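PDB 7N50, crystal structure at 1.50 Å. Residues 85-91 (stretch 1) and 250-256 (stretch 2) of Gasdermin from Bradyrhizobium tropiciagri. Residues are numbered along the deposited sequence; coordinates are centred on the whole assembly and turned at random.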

# COMPACT_ATOMS: atom_id res chain seq x y z
N SER A 85 -8.90 11.68 5.68
CA SER A 85 -8.10 11.74 4.45
C SER A 85 -7.43 10.41 4.17
O SER A 85 -7.48 9.90 3.04
CB SER A 85 -7.04 12.84 4.58
OG SER A 85 -7.66 14.11 4.78
N VAL A 86 -6.80 9.81 5.19
CA VAL A 86 -6.11 8.53 5.04
C VAL A 86 -7.09 7.43 4.67
O VAL A 86 -6.87 6.66 3.72
CB VAL A 86 -5.36 8.17 6.34
CG1 VAL A 86 -4.86 6.74 6.29
CG2 VAL A 86 -4.20 9.15 6.61
N MET A 87 -8.16 7.27 5.45
CA MET A 87 -9.07 6.18 5.17
C MET A 87 -9.75 6.37 3.83
O MET A 87 -10.02 5.39 3.12
CB MET A 87 -10.09 6.05 6.29
CG MET A 87 -9.38 5.65 7.58
SD MET A 87 -10.53 5.29 8.96
CE MET A 87 -11.20 3.70 8.44
N GLY A 88 -10.07 7.62 3.49
CA GLY A 88 -10.69 7.89 2.21
C GLY A 88 -9.78 7.54 1.05
O GLY A 88 -10.24 7.01 0.04
N ARG A 89 -8.48 7.85 1.17
CA ARG A 89 -7.55 7.47 0.10
C ARG A 89 -7.45 5.95 -0.03
O ARG A 89 -7.44 5.41 -1.15
CB ARG A 89 -6.17 8.05 0.38
CG ARG A 89 -6.05 9.46 -0.03
CD ARG A 89 -4.59 9.91 0.05
NE ARG A 89 -3.83 9.58 -1.15
CZ ARG A 89 -2.54 9.88 -1.28
NH1 ARG A 89 -1.86 10.40 -0.28
NH2 ARG A 89 -1.93 9.63 -2.43
N VAL A 90 -7.37 5.25 1.09
CA VAL A 90 -7.23 3.80 1.05
C VAL A 90 -8.49 3.14 0.50
O VAL A 90 -8.42 2.19 -0.27
CB VAL A 90 -6.89 3.25 2.45
CG1 VAL A 90 -6.99 1.74 2.49
CG2 VAL A 90 -5.50 3.70 2.85
N LEU A 91 -9.68 3.62 0.90
CA LEU A 91 -10.90 2.88 0.63
C LEU A 91 -11.77 3.50 -0.45
O LEU A 91 -12.86 3.00 -0.70
CB LEU A 91 -11.69 2.68 1.93
CG LEU A 91 -10.87 1.93 2.99
CD1 LEU A 91 -11.68 1.88 4.27
CD2 LEU A 91 -10.55 0.49 2.54
N ASP A 250 7.52 11.30 -2.53
CA ASP A 250 7.52 12.04 -1.27
C ASP A 250 6.32 11.73 -0.39
O ASP A 250 6.11 12.42 0.61
CB ASP A 250 7.57 13.55 -1.53
CG ASP A 250 8.71 13.95 -2.44
OD1 ASP A 250 9.71 13.21 -2.53
OD2 ASP A 250 8.59 15.03 -3.07
N ASP A 251 5.53 10.73 -0.76
CA ASP A 251 4.26 10.43 -0.11
C ASP A 251 4.34 8.96 0.27
O ASP A 251 4.67 8.13 -0.57
CB ASP A 251 3.12 10.69 -1.11
CG ASP A 251 1.73 10.61 -0.50
OD1 ASP A 251 1.56 10.13 0.64
OD2 ASP A 251 0.78 11.02 -1.21
N ALA A 252 4.10 8.65 1.55
CA ALA A 252 4.06 7.24 1.94
C ALA A 252 3.08 6.44 1.11
O ALA A 252 3.26 5.23 0.91
CB ALA A 252 3.68 7.09 3.42
N PHE A 253 2.02 7.09 0.62
CA PHE A 253 1.12 6.49 -0.35
C PHE A 253 1.59 6.76 -1.76
O PHE A 253 1.98 7.88 -2.10
CB PHE A 253 -0.30 7.02 -0.22
CG PHE A 253 -0.97 6.60 1.03
CD1 PHE A 253 -1.52 5.33 1.14
CD2 PHE A 253 -1.03 7.46 2.11
CE1 PHE A 253 -2.13 4.92 2.31
CE2 PHE A 253 -1.65 7.06 3.29
CZ PHE A 253 -2.20 5.79 3.38
N VAL A 254 1.50 5.73 -2.57
CA VAL A 254 1.86 5.79 -3.98
C VAL A 254 0.62 5.47 -4.79
O VAL A 254 0.15 4.33 -4.81
CB VAL A 254 3.00 4.81 -4.32
CG1 VAL A 254 3.39 4.92 -5.82
CG2 VAL A 254 4.22 5.09 -3.42
N ASP A 255 0.11 6.47 -5.52
CA ASP A 255 -0.93 6.22 -6.50
C ASP A 255 -0.31 5.48 -7.66
O ASP A 255 0.61 5.98 -8.30
CB ASP A 255 -1.55 7.53 -6.95
CG ASP A 255 -2.40 8.17 -5.87
OD1 ASP A 255 -3.40 7.56 -5.46
OD2 ASP A 255 -2.06 9.28 -5.43
N LEU A 256 -0.77 4.25 -7.90
CA LEU A 256 -0.08 3.33 -8.79
C LEU A 256 -1.06 2.70 -9.76
O LEU A 256 -1.55 1.59 -9.52
CB LEU A 256 0.64 2.25 -7.98
CG LEU A 256 1.61 1.37 -8.76
CD1 LEU A 256 2.86 2.20 -9.12
CD2 LEU A 256 2.02 0.12 -7.95
O HOH W 1 -5.08 8.79 -3.73

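A recurring principle of tertiary packing is that a single long, charged side chain can tie a helix to a distant segment of the chain, while apolar neighbours pack alongside. The contact between residues 85-91 and 250-256 of this gasdermin is a compact example. The two segments lie at least 162 residues apart in sequence where they touch, and the helix axis passes no closer than 10.8 Å to that of the strand 253-255, so side chains must span the gap. Together they bury 276 Å².

Ser85 opens the helical stretch without reaching across, but its carbonyl O accepts a hydrogen bond from Arg89 N at 2.9 Å, part of the regular helical pattern that fixes where the following side chains emerge. Val86 is the first to touch. Its CA-to-CB bond points sideways to the other stretch, yet CG1 comes within 4.1 Å of Phe253 CZ, an apolar contact at the tip of the ring. The CA-to-CB bond of Met87 points away, and Gly88 lies on a part of the helix out of reach of the other stretch; neither takes part.

Arg89 dominates the contact. Its CA-to-CB bond is directed toward the other stretch, and the side chain (chi1 m, chi2 t, chi3 p) brings the guanidinium up to two carboxylates, whose OD2 atoms lie roughly at right angles as seen from CZ. NH1 donates to Asp251 OD2 at 2.9 Å with an N-H...acceptor angle of 161°, while NH2 reaches the same Asp251 OD2 at 3.3 Å and 136°, so one oxygen serves both nitrogens. NH2 also donates to Asp255 OD2 at 3.0 Å; at 131° this hydrogen bond is weak, although the pair still forms a salt bridge. Both acidic oxygens lie at the guanidinium edge, near its plane, where the N-H groups point. Phe253 CB occupies one face instead, 3.7 Å from Arg89 NH1. The third guanidinium nitrogen, NE, is used through water 1, which accepts from Arg89 NE at 3.0 Å and donates to Asp255 OD1 at 2.7 Å, linking arginine and aspartate a second time. Asp251 is itself braced locally: its OD1 accepts from Phe253 N at 3.1 Å, coupling the carboxylate to the start of the strand.

One residue further on, Val90 returns the contact to apolar packing. Its CG2 lies 3.6 Å from Phe253 CE1, so Val86 and Val90, one helical turn apart, both pack against the same aromatic ring. Leu91 lies out of reach. Charge pairing and apolar packing thus converge within little more than one turn of helix.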